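Local coordinates for protein P47 (Clostridium botulinum, PDB 6EKT) that may be part of a botulinum neurotoxin progenitor complex that protects the toxin in the host gut, and is built like tubular lipid-binding proteins, at residues 308-311 against 315-318; 338-343 against 393-398; 91-96 against 159-164; 137-142 against 165-170. All coordinates share one frame; numbering follows the deposited sequence.

Interaction 1: residues 308-311 against 315-318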
loop_
_atom_site.group_PDB
_atom_site.type_symbol
_atom_site.label_atom_id
_atom_site.label_comp_id
_atom_site.label_asym_id
_atom_site.label_seq_id
_atom_site.Cartn_x
_atom_site.Cartn_y
_atom_site.Cartn_z
ATOM N N MET A 308 -22.685 -4.396 4.360
ATOM C CA MET A 308 -21.434 -4.866 4.914
ATOM C C MET A 308 -20.505 -3.670 4.975
ATOM O O MET A 308 -20.265 -3.013 3.950
ATOM C CB MET A 308 -20.834 -5.940 3.976
ATOM C CG MET A 308 -19.403 -6.362 4.318
ATOM S SD MET A 308 -18.756 -7.519 3.089
ATOM C CE MET A 308 -19.484 -9.063 3.641
ATOM N N GLN A 309 -19.982 -3.394 6.157
ATOM C CA GLN A 309 -18.984 -2.339 6.277
ATOM C C GLN A 309 -17.910 -2.749 7.276
ATOM O O GLN A 309 -18.115 -3.645 8.097
ATOM C CB GLN A 309 -19.636 -0.999 6.637
ATOM C CG GLN A 309 -20.269 -0.920 8.017
ATOM C CD GLN A 309 -21.039 0.372 8.242
ATOM O OE1 GLN A 309 -21.997 0.666 7.539
ATOM N NE2 GLN A 309 -20.623 1.146 9.237
ATOM N N LEU A 310 -16.765 -2.080 7.201
ATOM C CA LEU A 310 -15.693 -2.290 8.176
ATOM C C LEU A 310 -16.152 -1.875 9.569
ATOM O O LEU A 310 -16.912 -0.926 9.709
ATOM C CB LEU A 310 -14.450 -1.473 7.771
ATOM C CG LEU A 310 -13.403 -2.111 6.846
ATOM C CD1 LEU A 310 -12.645 -3.201 7.591
ATOM C CD2 LEU A 310 -13.997 -2.647 5.543
ATOM N N PHE A 311 -15.691 -2.585 10.588
ATOM C CA PHE A 311 -16.094 -2.334 11.971
ATOM C C PHE A 311 -14.887 -2.615 12.854
ATOM O O PHE A 311 -14.246 -3.663 12.714
ATOM C CB PHE A 311 -17.276 -3.234 12.351
ATOM C CG PHE A 311 -17.689 -3.153 13.808
ATOM C CD1 PHE A 311 -18.288 -2.007 14.323
ATOM C CD2 PHE A 311 -17.500 -4.258 14.664
ATOM C CE1 PHE A 311 -18.669 -1.944 15.667
ATOM C CE2 PHE A 311 -17.890 -4.203 15.999
ATOM C CZ PHE A 311 -18.470 -3.044 16.501
ATOM N N LYS A 315 -12.769 -5.897 11.319
ATOM C CA LYS A 315 -13.942 -6.798 11.208
ATOM C C LYS A 315 -14.914 -6.270 10.158
ATOM O O LYS A 315 -14.892 -5.075 9.794
ATOM C CB LYS A 315 -14.653 -6.923 12.572
ATOM C CG LYS A 315 -13.729 -7.276 13.741
ATOM C CD LYS A 315 -14.451 -7.298 15.079
ATOM C CE LYS A 315 -13.480 -7.425 16.252
ATOM N NZ LYS A 315 -12.789 -6.130 16.574
ATOM N N LEU A 316 -15.784 -7.156 9.685
ATOM C CA LEU A 316 -16.909 -6.764 8.870
ATOM C C LEU A 316 -18.165 -6.877 9.721
ATOM O O LEU A 316 -18.346 -7.888 10.419
ATOM C CB LEU A 316 -17.019 -7.661 7.624
ATOM C CG LEU A 316 -15.886 -7.608 6.607
ATOM C CD1 LEU A 316 -16.100 -8.717 5.578
ATOM C CD2 LEU A 316 -15.780 -6.231 5.951
ATOM N N LYS A 317 -18.999 -5.837 9.694
ATOM C CA LYS A 317 -20.317 -5.892 10.308
ATOM C C LYS A 317 -21.297 -6.057 9.164
ATOM O O LYS A 317 -21.350 -5.227 8.244
ATOM C CB LYS A 317 -20.623 -4.621 11.121
ATOM C CG LYS A 317 -22.023 -4.565 11.735
ATOM C CD LYS A 317 -22.229 -3.315 12.605
ATOM C CE LYS A 317 -21.890 -3.572 14.064
ATOM N NZ LYS A 317 -22.303 -2.435 14.951
ATOM N N ILE A 318 -22.087 -7.127 9.241
ATOM C CA ILE A 318 -22.999 -7.517 8.166
ATOM C C ILE A 318 -24.402 -7.473 8.749
ATOM O O ILE A 318 -24.681 -8.122 9.769
ATOM C CB ILE A 318 -22.686 -8.932 7.594
ATOM C CG1 ILE A 318 -21.255 -8.987 7.058
ATOM C CG2 ILE A 318 -23.690 -9.302 6.502
ATOM C CD1 ILE A 318 -20.711 -10.389 6.816
#

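Interaction 2: residues 338-343 against 393-398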
loop_
_atom_site.group_PDB
_atom_site.type_symbol
_atom_site.label_atom_id
_atom_site.label_comp_id
_atom_site.label_asym_id
_atom_site.label_seq_id
_atom_site.Cartn_x
_atom_site.Cartn_y
_atom_site.Cartn_z
ATOM N N ILE A 338 -30.606 -10.481 10.439
ATOM C CA ILE A 338 -29.404 -11.026 11.040
ATOM C C ILE A 338 -28.383 -9.893 11.118
ATOM O O ILE A 338 -28.251 -9.102 10.175
ATOM C CB ILE A 338 -28.824 -12.201 10.190
ATOM C CG1 ILE A 338 -29.825 -13.372 10.120
ATOM C CG2 ILE A 338 -27.509 -12.736 10.760
ATOM C CD1 ILE A 338 -29.459 -14.432 9.101
ATOM N N GLN A 339 -27.652 -9.862 12.233
ATOM C CA GLN A 339 -26.498 -8.985 12.407
ATOM C C GLN A 339 -25.276 -9.818 12.821
ATOM O O GLN A 339 -25.275 -10.402 13.909
ATOM C CB GLN A 339 -26.814 -7.913 13.458
ATOM C CG GLN A 339 -28.062 -7.078 13.168
ATOM C CD GLN A 339 -29.337 -7.670 13.739
ATOM O OE1 GLN A 339 -29.320 -8.363 14.761
ATOM N NE2 GLN A 339 -30.460 -7.388 13.087
ATOM N N SER A 340 -24.252 -9.853 11.958
ATOM C CA SER A 340 -23.063 -10.681 12.149
ATOM C C SER A 340 -21.826 -9.796 12.182
ATOM O O SER A 340 -21.735 -8.816 11.431
ATOM C CB SER A 340 -22.947 -11.644 10.976
ATOM O OG SER A 340 -21.866 -12.539 11.123
ATOM N N ILE A 341 -20.892 -10.138 13.053
ATOM C CA ILE A 341 -19.585 -9.468 13.107
ATOM C C ILE A 341 -18.524 -10.506 12.789
ATOM O O ILE A 341 -18.409 -11.515 13.489
ATOM C CB ILE A 341 -19.341 -8.802 14.485
ATOM C CG1 ILE A 341 -20.442 -7.768 14.759
ATOM C CG2 ILE A 341 -17.949 -8.158 14.532
ATOM C CD1 ILE A 341 -20.655 -7.422 16.226
ATOM N N ASN A 342 -17.752 -10.257 11.734
ATOM C CA ASN A 342 -16.846 -11.268 11.189
ATOM C C ASN A 342 -15.414 -10.747 11.163
ATOM O O ASN A 342 -15.090 -9.842 10.369
ATOM C CB ASN A 342 -17.290 -11.675 9.793
ATOM C CG ASN A 342 -18.686 -12.298 9.788
ATOM O OD1 ASN A 342 -19.688 -11.586 9.867
ATOM N ND2 ASN A 342 -18.749 -13.633 9.763
ATOM N N LYS A 343 -14.579 -11.329 12.030
ATOM C CA LYS A 343 -13.213 -10.841 12.254
ATOM C C LYS A 343 -12.255 -11.340 11.183
ATOM O O LYS A 343 -12.222 -12.534 10.880
ATOM C CB LYS A 343 -12.710 -11.263 13.642
ATOM C CG LYS A 343 -11.342 -10.677 14.012
ATOM C CD LYS A 343 -10.566 -11.552 14.982
ATOM C CE LYS A 343 -10.931 -11.257 16.424
ATOM N NZ LYS A 343 -10.308 -12.279 17.319
ATOM N N GLY A 393 -23.887 -19.099 9.061
ATOM C CA GLY A 393 -22.720 -19.963 8.917
ATOM C C GLY A 393 -21.984 -19.718 7.604
ATOM O O GLY A 393 -20.817 -20.079 7.474
ATOM N N ALA A 394 -22.674 -19.115 6.637
ATOM C CA ALA A 394 -22.110 -18.906 5.297
ATOM C C ALA A 394 -21.444 -17.532 5.156
ATOM O O ALA A 394 -20.846 -17.259 4.130
ATOM C CB ALA A 394 -23.186 -19.070 4.241
ATOM N N LEU A 395 -21.571 -16.677 6.168
ATOM C CA LEU A 395 -21.086 -15.284 6.062
ATOM C C LEU A 395 -19.571 -15.125 6.172
ATOM O O LEU A 395 -19.005 -14.119 5.698
ATOM C CB LEU A 395 -21.800 -14.381 7.076
ATOM C CG LEU A 395 -23.302 -14.148 6.869
ATOM C CD1 LEU A 395 -23.832 -13.285 7.996
ATOM C CD2 LEU A 395 -23.643 -13.511 5.524
ATOM N N GLY A 396 -18.917 -16.095 6.801
ATOM C CA GLY A 396 -17.458 -16.163 6.792
ATOM C C GLY A 396 -16.961 -16.611 5.422
ATOM O O GLY A 396 -17.631 -17.382 4.742
ATOM N N PHE A 397 -15.784 -16.139 5.009
ATOM C CA PHE A 397 -15.243 -16.479 3.678
ATOM C C PHE A 397 -13.740 -16.210 3.623
ATOM O O PHE A 397 -13.209 -15.475 4.466
ATOM C CB PHE A 397 -15.972 -15.687 2.564
ATOM C CG PHE A 397 -15.848 -14.183 2.702
ATOM C CD1 PHE A 397 -16.737 -13.455 3.518
ATOM C CD2 PHE A 397 -14.844 -13.485 2.017
ATOM C CE1 PHE A 397 -16.618 -12.080 3.648
ATOM C CE2 PHE A 397 -14.728 -12.107 2.145
ATOM C CZ PHE A 397 -15.609 -11.410 2.960
ATOM N N GLU A 398 -13.080 -16.802 2.630
ATOM C CA GLU A 398 -11.644 -16.676 2.454
ATOM C C GLU A 398 -11.332 -15.663 1.361
ATOM O O GLU A 398 -12.025 -15.600 0.343
ATOM C CB GLU A 398 -11.073 -18.049 2.072
ATOM C CG GLU A 398 -9.641 -18.306 2.495
ATOM C CD GLU A 398 -9.203 -19.740 2.181
ATOM O OE1 GLU A 398 -9.956 -20.687 2.470
ATOM O OE2 GLU A 398 -8.096 -19.915 1.647
#

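Interaction 3: residues 91-96 against 159-164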
loop_
_atom_site.group_PDB
_atom_site.type_symbol
_atom_site.label_atom_id
_atom_site.label_comp_id
_atom_site.label_asym_id
_atom_site.label_seq_id
_atom_site.Cartn_x
_atom_site.Cartn_y
_atom_site.Cartn_z
ATOM N N GLY A 91 41.151 12.156 -3.601
ATOM C CA GLY A 91 40.874 13.254 -4.503
ATOM C C GLY A 91 41.423 14.573 -4.007
ATOM O O GLY A 91 42.090 14.641 -2.968
ATOM N N TYR A 92 41.103 15.624 -4.753
ATOM C CA TYR A 92 41.621 16.962 -4.499
ATOM C C TYR A 92 40.785 18.011 -5.232
ATOM O O TYR A 92 40.014 17.695 -6.144
ATOM C CB TYR A 92 43.100 17.047 -4.961
ATOM C CG TYR A 92 43.264 17.031 -6.465
ATOM C CD1 TYR A 92 43.306 15.825 -7.171
ATOM C CD2 TYR A 92 43.357 18.235 -7.189
ATOM C CE1 TYR A 92 43.435 15.805 -8.554
ATOM C CE2 TYR A 92 43.490 18.229 -8.575
ATOM C CZ TYR A 92 43.523 17.012 -9.247
ATOM O OH TYR A 92 43.650 16.994 -10.612
ATOM N N PHE A 93 40.951 19.266 -4.836
ATOM C CA PHE A 93 40.597 20.365 -5.724
ATOM C C PHE A 93 41.717 21.401 -5.766
ATOM O O PHE A 93 42.517 21.493 -4.831
ATOM C CB PHE A 93 39.222 20.967 -5.408
ATOM C CG PHE A 93 39.167 21.789 -4.150
ATOM C CD1 PHE A 93 38.901 21.190 -2.917
ATOM C CD2 PHE A 93 39.328 23.179 -4.199
ATOM C CE1 PHE A 93 38.819 21.957 -1.752
ATOM C CE2 PHE A 93 39.247 23.950 -3.039
ATOM C CZ PHE A 93 38.990 23.337 -1.816
ATOM N N LYS A 94 41.764 22.120 -6.871
ATOM C CA LYS A 94 42.769 23.126 -7.136
ATOM C C LYS A 94 42.147 24.410 -7.595
ATOM O O LYS A 94 41.350 24.407 -8.493
ATOM C CB LYS A 94 43.694 22.619 -8.236
ATOM C CG LYS A 94 44.977 23.411 -8.433
ATOM C CD LYS A 94 46.018 22.593 -9.189
ATOM C CE LYS A 94 47.259 23.421 -9.501
ATOM N NZ LYS A 94 48.137 22.781 -10.528
ATOM N N VAL A 95 42.555 25.514 -6.988
ATOM C CA VAL A 95 42.032 26.808 -7.337
ATOM C C VAL A 95 43.072 27.856 -7.758
ATOM O O VAL A 95 43.347 27.983 -8.916
ATOM C CB VAL A 95 41.071 27.379 -6.236
ATOM C CG1 VAL A 95 40.434 28.683 -6.672
ATOM C CG2 VAL A 95 39.928 26.422 -5.992
ATOM N N ARG A 96 43.653 28.589 -6.826
ATOM C CA ARG A 96 44.535 29.705 -7.211
ATOM C C ARG A 96 45.984 29.300 -7.051
ATOM O O ARG A 96 46.774 29.926 -6.364
ATOM C CB ARG A 96 44.154 30.969 -6.417
ATOM C CG ARG A 96 42.890 31.671 -6.922
ATOM C CD ARG A 96 42.009 32.245 -5.816
ATOM N NE ARG A 96 42.841 32.823 -4.783
ATOM C CZ ARG A 96 42.496 33.798 -3.953
ATOM N NH1 ARG A 96 41.289 34.324 -3.995
ATOM N NH2 ARG A 96 43.390 34.227 -3.054
ATOM N N ASN A 159 32.501 23.845 -2.077
ATOM C CA ASN A 159 31.048 23.813 -2.299
ATOM C C ASN A 159 30.684 24.079 -3.734
ATOM O O ASN A 159 29.842 23.372 -4.302
ATOM C CB ASN A 159 30.332 24.810 -1.391
ATOM C CG ASN A 159 30.365 24.380 0.056
ATOM O OD1 ASN A 159 30.697 23.219 0.364
ATOM N ND2 ASN A 159 30.061 25.316 0.964
ATOM N N LYS A 160 31.311 25.102 -4.310
ATOM C CA LYS A 160 31.092 25.447 -5.704
ATOM C C LYS A 160 31.522 24.310 -6.630
ATOM O O LYS A 160 30.755 23.919 -7.509
ATOM C CB LYS A 160 31.806 26.755 -6.051
ATOM C CG LYS A 160 31.535 27.256 -7.458
ATOM C CD LYS A 160 32.711 26.950 -8.387
ATOM C CE LYS A 160 32.562 27.652 -9.728
ATOM N NZ LYS A 160 33.336 26.923 -10.779
ATOM N N LEU A 161 32.730 23.787 -6.421
ATOM C CA LEU A 161 33.282 22.755 -7.307
ATOM C C LEU A 161 32.606 21.392 -7.140
ATOM O O LEU A 161 32.551 20.621 -8.100
ATOM C CB LEU A 161 34.802 22.631 -7.146
ATOM C CG LEU A 161 35.610 23.819 -7.687
ATOM C CD1 LEU A 161 37.047 23.769 -7.189
ATOM C CD2 LEU A 161 35.580 23.805 -9.215
ATOM N N LEU A 162 32.116 21.099 -5.936
ATOM C CA LEU A 162 31.333 19.873 -5.710
ATOM C C LEU A 162 30.084 19.846 -6.578
ATOM O O LEU A 162 29.778 18.838 -7.202
ATOM C CB LEU A 162 30.952 19.671 -4.234
ATOM C CG LEU A 162 30.166 18.358 -3.968
ATOM C CD1 LEU A 162 30.651 17.613 -2.732
ATOM C CD2 LEU A 162 28.656 18.588 -3.895
ATOM N N ILE A 163 29.362 20.957 -6.599
ATOM C CA ILE A 163 28.141 21.042 -7.386
ATOM C C ILE A 163 28.483 20.936 -8.877
ATOM O O ILE A 163 27.809 20.213 -9.616
ATOM C CB ILE A 163 27.368 22.325 -7.049
ATOM C CG1 ILE A 163 26.940 22.273 -5.581
ATOM C CG2 ILE A 163 26.156 22.493 -7.955
ATOM C CD1 ILE A 163 26.255 23.530 -5.080
ATOM N N ASN A 164 29.542 21.642 -9.294
ATOM C CA ASN A 164 30.017 21.569 -10.674
ATOM C C ASN A 164 30.223 20.122 -11.063
ATOM O O ASN A 164 29.722 19.684 -12.105
ATOM C CB ASN A 164 31.345 22.305 -10.856
ATOM C CG ASN A 164 31.185 23.786 -11.118
ATOM O OD1 ASN A 164 32.006 24.570 -10.665
ATOM N ND2 ASN A 164 30.157 24.174 -11.864
#

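Interaction 4: residues 137-142 against 165-170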
loop_
_atom_site.group_PDB
_atom_site.type_symbol
_atom_site.label_atom_id
_atom_site.label_comp_id
_atom_site.label_asym_id
_atom_site.label_seq_id
_atom_site.Cartn_x
_atom_site.Cartn_y
_atom_site.Cartn_z
ATOM N N ASP A 137 17.663 23.822 -6.959
ATOM C CA ASP A 137 18.292 23.299 -5.747
ATOM C C ASP A 137 18.094 21.785 -5.585
ATOM O O ASP A 137 17.890 21.275 -4.476
ATOM C CB ASP A 137 17.789 24.061 -4.524
ATOM C CG ASP A 137 18.244 25.505 -4.512
ATOM O OD1 ASP A 137 19.470 25.762 -4.541
ATOM O OD2 ASP A 137 17.355 26.375 -4.441
ATOM N N ASP A 138 18.198 21.063 -6.696
ATOM C CA ASP A 138 17.969 19.617 -6.641
ATOM C C ASP A 138 19.095 18.921 -5.925
ATOM O O ASP A 138 18.901 17.815 -5.429
ATOM C CB ASP A 138 17.754 19.035 -8.027
ATOM C CG ASP A 138 16.374 19.358 -8.585
ATOM O OD1 ASP A 138 15.554 19.973 -7.875
ATOM O OD2 ASP A 138 16.116 18.991 -9.749
ATOM N N ILE A 139 20.257 19.582 -5.878
ATOM C CA ILE A 139 21.353 19.223 -4.984
ATOM C C ILE A 139 21.548 20.368 -4.002
ATOM O O ILE A 139 21.725 21.514 -4.422
ATOM C CB ILE A 139 22.691 18.992 -5.722
ATOM C CG1 ILE A 139 22.542 17.923 -6.809
ATOM C CG2 ILE A 139 23.797 18.603 -4.730
ATOM C CD1 ILE A 139 23.655 17.954 -7.845
ATOM N N LYS A 140 21.527 20.025 -2.715
ATOM C CA LYS A 140 21.808 20.950 -1.623
ATOM C C LYS A 140 22.977 20.416 -0.840
ATOM O O LYS A 140 23.079 19.205 -0.618
ATOM C CB LYS A 140 20.616 21.113 -0.678
ATOM C CG LYS A 140 19.335 21.616 -1.335
ATOM C CD LYS A 140 18.245 21.880 -0.299
ATOM C CE LYS A 140 17.681 20.584 0.250
ATOM N NZ LYS A 140 16.709 20.775 1.371
ATOM N N ILE A 141 23.868 21.321 -0.434
ATOM C CA ILE A 141 24.932 20.980 0.492
ATOM C C ILE A 141 24.445 21.242 1.913
ATOM O O ILE A 141 24.151 22.385 2.287
ATOM C CB ILE A 141 26.247 21.742 0.171
ATOM C CG1 ILE A 141 26.704 21.378 -1.253
ATOM C CG2 ILE A 141 27.320 21.434 1.220
ATOM C CD1 ILE A 141 27.823 22.237 -1.812
ATOM N N ILE A 142 24.350 20.171 2.689
ATOM C CA ILE A 142 23.960 20.248 4.093
ATOM C C ILE A 142 25.187 20.564 4.945
ATOM O O ILE A 142 25.175 21.558 5.666
ATOM C CB ILE A 142 23.203 18.967 4.553
ATOM C CG1 ILE A 142 22.027 18.661 3.613
ATOM C CG2 ILE A 142 22.720 19.079 6.001
ATOM C CD1 ILE A 142 21.027 19.802 3.397
ATOM N N ALA A 165 30.946 19.392 -10.209
ATOM C CA ALA A 165 31.295 18.008 -10.479
ATOM C C ALA A 165 30.056 17.082 -10.514
ATOM O O ALA A 165 29.924 16.245 -11.419
ATOM C CB ALA A 165 32.343 17.517 -9.487
ATOM N N PHE A 166 29.133 17.262 -9.571
ATOM C CA PHE A 166 27.903 16.449 -9.572
ATOM C C PHE A 166 27.084 16.643 -10.843
ATOM O O PHE A 166 26.787 15.666 -11.537
ATOM C CB PHE A 166 27.058 16.684 -8.304
ATOM C CG PHE A 166 27.462 15.815 -7.144
ATOM C CD1 PHE A 166 28.742 15.903 -6.591
ATOM C CD2 PHE A 166 26.562 14.895 -6.599
ATOM C CE1 PHE A 166 29.125 15.090 -5.525
ATOM C CE2 PHE A 166 26.939 14.071 -5.542
ATOM C CZ PHE A 166 28.217 14.176 -4.999
ATOM N N ILE A 167 26.766 17.895 -11.171
ATOM C CA ILE A 167 25.950 18.192 -12.352
ATOM C C ILE A 167 26.635 17.688 -13.631
ATOM O O ILE A 167 25.990 17.018 -14.450
ATOM C CB ILE A 167 25.515 19.674 -12.436
ATOM C CG1 ILE A 167 24.483 19.972 -11.338
ATOM C CG2 ILE A 167 24.935 20.012 -13.814
ATOM C CD1 ILE A 167 24.401 21.428 -10.934
ATOM N N GLN A 168 27.935 17.944 -13.774
ATOM C CA GLN A 168 28.634 17.494 -14.976
ATOM C C GLN A 168 28.708 15.960 -15.111
ATOM O O GLN A 168 28.780 15.450 -16.225
ATOM C CB GLN A 168 30.017 18.147 -15.106
ATOM C CG GLN A 168 30.564 18.103 -16.527
ATOM C CD GLN A 168 32.048 18.315 -16.561
ATOM O OE1 GLN A 168 32.816 17.423 -16.209
ATOM N NE2 GLN A 168 32.467 19.501 -16.979
ATOM N N ASN A 169 28.650 15.240 -13.991
ATOM C CA ASN A 169 28.766 13.776 -13.980
ATOM C C ASN A 169 27.435 13.057 -13.720
ATOM O O ASN A 169 27.413 11.878 -13.345
ATOM C CB ASN A 169 29.778 13.343 -12.930
ATOM C CG ASN A 169 31.201 13.616 -13.343
ATOM O OD1 ASN A 169 31.821 12.811 -14.037
ATOM N ND2 ASN A 169 31.735 14.751 -12.908
ATOM N N GLU A 170 26.339 13.774 -13.946
ATOM C CA GLU A 170 24.986 13.284 -13.709
ATOM C C GLU A 170 24.695 11.926 -14.416
ATOM O O GLU A 170 24.131 11.031 -13.802
ATOM C CB GLU A 170 23.985 14.404 -14.044
ATOM C CG GLU A 170 22.580 13.998 -14.441
ATOM C CD GLU A 170 22.382 13.976 -15.944
ATOM O OE1 GLU A 170 22.799 14.947 -16.617
ATOM O OE2 GLU A 170 21.795 12.994 -16.447
#

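Interaction 1: residues 308-311 against 315-318
Phe311 lays one face of its ring under the outer part of Lys317, whose CE stands 3.9 Å above the ring plane, displaced toward the rim and nearest CD1 and CE1. The lysine chain starts out extended and turns at chi3 (-92°), which brings CE over the ring. The ammonium is the less central of the two atoms: Lys317 NZ lies 4.3 Å from the Phe311 centroid and 32° off the normal, an off-centre cation-pi contact joined to a CH-pi contact from CE. The two residues are diagonal neighbours, because Phe311 pairs directly with Lys315 and Lys317 with Gln309. In the second of these hydrogen-bonded pairs both bonds are sound, Lys317 N to Gln309 O at 2.9 Å and Gln309 N to Lys317 O at 3.1 Å. Toward the turn the geometry deteriorates: Phe311 N reaches Lys315 O at 2.7 Å from well above the carbonyl plane, and the return bond is weak. Lys315 carries its own charge away to a salt bridge with Glu312 in the three-residue connection. On the other face Met308, bent at its thioether, brings CE to 3.7 Å from Ile318 CD1, while its SD lies 3.8 Å from Leu316 CD1. The side chains of the Leu310 and Leu316 pair diverge, although their CD2 atoms touch at 4.0 Å. This is the closing end of an antiparallel beta hairpin. Helix 244-252 touches Met308 and Leu310, strand 279-288 flanks 308-311, and strand 329-347 flanks 315-318.

Interaction 2: residues 338-343 against 393-398
Ser340 OG donates a 2.7 Å hydrogen bond to Asn342 OD1, its neighbour two residues along the strand, and both side chains face Leu395. The donor meets the carbonyl at a C=O...O angle of 119°, tilted 28° from the carbonyl plane. The other end of the same amide is held too, since Asn342 ND2 donates to the backbone O of Glu356 on the adjoining strand 352-368. Bonds at both ends thus fix the rotation of this buried amide. No hydrogen bond crosses to 393-398, and Leu395 meets the pair by packing alone. Leu395 CD1 presses on Ser340 CB at 3.5 Å and passes Ser340 OG at 3.8 Å. Farther back along the leucine, CB lies 4.1 Å from Asn342 ND2, which also approaches Gly396 N at 3.9 Å without bonding to it. Leu395 therefore lies across the two small polar side chains, methyl group toward the serine and stem toward the amide. Ile338, two residues before Ser340 and also directed toward 393-398, packs against helix 374-394, the same helix that precedes Leu395 in the chain. A beta-sheet wrapped around a long helix is the feature that makes P47 resemble the tubular lipid-binding (TULIP) proteins, and this sheet-to-helix packing is consistent with it.

Interaction 3: residues 91-96 against 159-164
Leu161 gives up the most surface here, and a single methyl of it makes every close approach: CD1 lies 3.8 Å from Phe93 CD2, 4.0 Å from Phe93 CB and 4.1 Å from Val95 CG2. The methyl therefore settles beside the stem of the phenylalanine, meeting the ring obliquely, while the two side chains cross at about a right angle. Phe93 CB is held near the leucine by the backbone, and chi1 of 72°, placing the ring between the backbone N and the carbonyl carbon, brings CD2 to the same methyl. Val95, two residues on and just past the strand, completes the site by setting CG2 at the edge of the Phe93 ring, in its plane. No hydrogen bond crosses between the segments; the contact is apolar. Beside Leu161 on the helix, Lys160 NZ donates to Asn164 OD1 at 2.7 Å, in the carbonyl plane, a bond spanning one helical turn, and the same ammonium also binds Gln62 OE1. The strand residue is enclosed from more than one side, for Phe93 also touches Tyr157 and Phe158 of the helix and Val100 of the next strand. Leu161 also touches Gln62 and Ile64 on the adjoining strand 62-68. Helix 152-168 is thus packed on one face of the four-stranded antiparallel sheet that contains 91-94, a helix-on-sheet layer within the N-terminal domain whose fold closely resembles OrfX2.

Interaction 4: residues 137-142 against 165-170
A purely apolar strand-to-helix contact, in which Ile139 of strand 124-141 meets Phe166 and Ile167, joins that strand to the C-terminal end of helix 152-168. The tip of the isoleucine does the work: Ile139 CD1 lies 3.7 Å from Phe166 CB and 4.1 Å from Ile167 CG1, so it rests against two successive helical residues, crossing both obliquely. Its extended chain (chi2 162°) carries the methyl across the gap between backbones whose nearest CA atoms, those of Ile139 and Phe166, are 8.5 Å apart. Ile139 CD1 approaches the Phe166 ring only obliquely; the ring meets Phe53 edge-to-face, and the Phe166 side chain also touches Leu109 and Met66. The helix contacts two antiparallel sheets of the N-terminal part of P47: Ile139 and Leu109 belong to one, and Phe53 and Met66, which Ala165 also touches, to the other. The helix ends just beyond the contact, at Asn169, the first residue to leave helical backbone angles. Its side chain folds back so that ND2 donates to Ala165 O at 2.8 Å in a nearly straight bond (167°), with the acceptor in the plane of the amide. Asn169 ND2 also donates to Leu54 O, tying the helix end to strand 52-57.

Interactions 1 and 2 adjoin, their centres 9 Å apart, because strands 315-326 and 329-347 are sheet neighbours: Leu316 O lies 2.8 Å from Asn342 N, a probable hydrogen bond. Interactions 3 and 4 share helix 152-168 and touch where Ile141 CD1 packs on Asn159 O and Ile163 CD1; their centres are 12 Å apart. The two pairs lie on opposite sides of the chain's centre, with interactions 1 and 3 about 63 Å apart between centres. Chemistry follows place. Interaction 1, partly buried, is a backbone-bonded hairpin with one charged side. The other three are buried side-chain packing, with Ser340 and Asn342 hydrogen-bonded along and across the sheet in interaction 2, whereas interactions 3 and 4 meet through hydrocarbon alone.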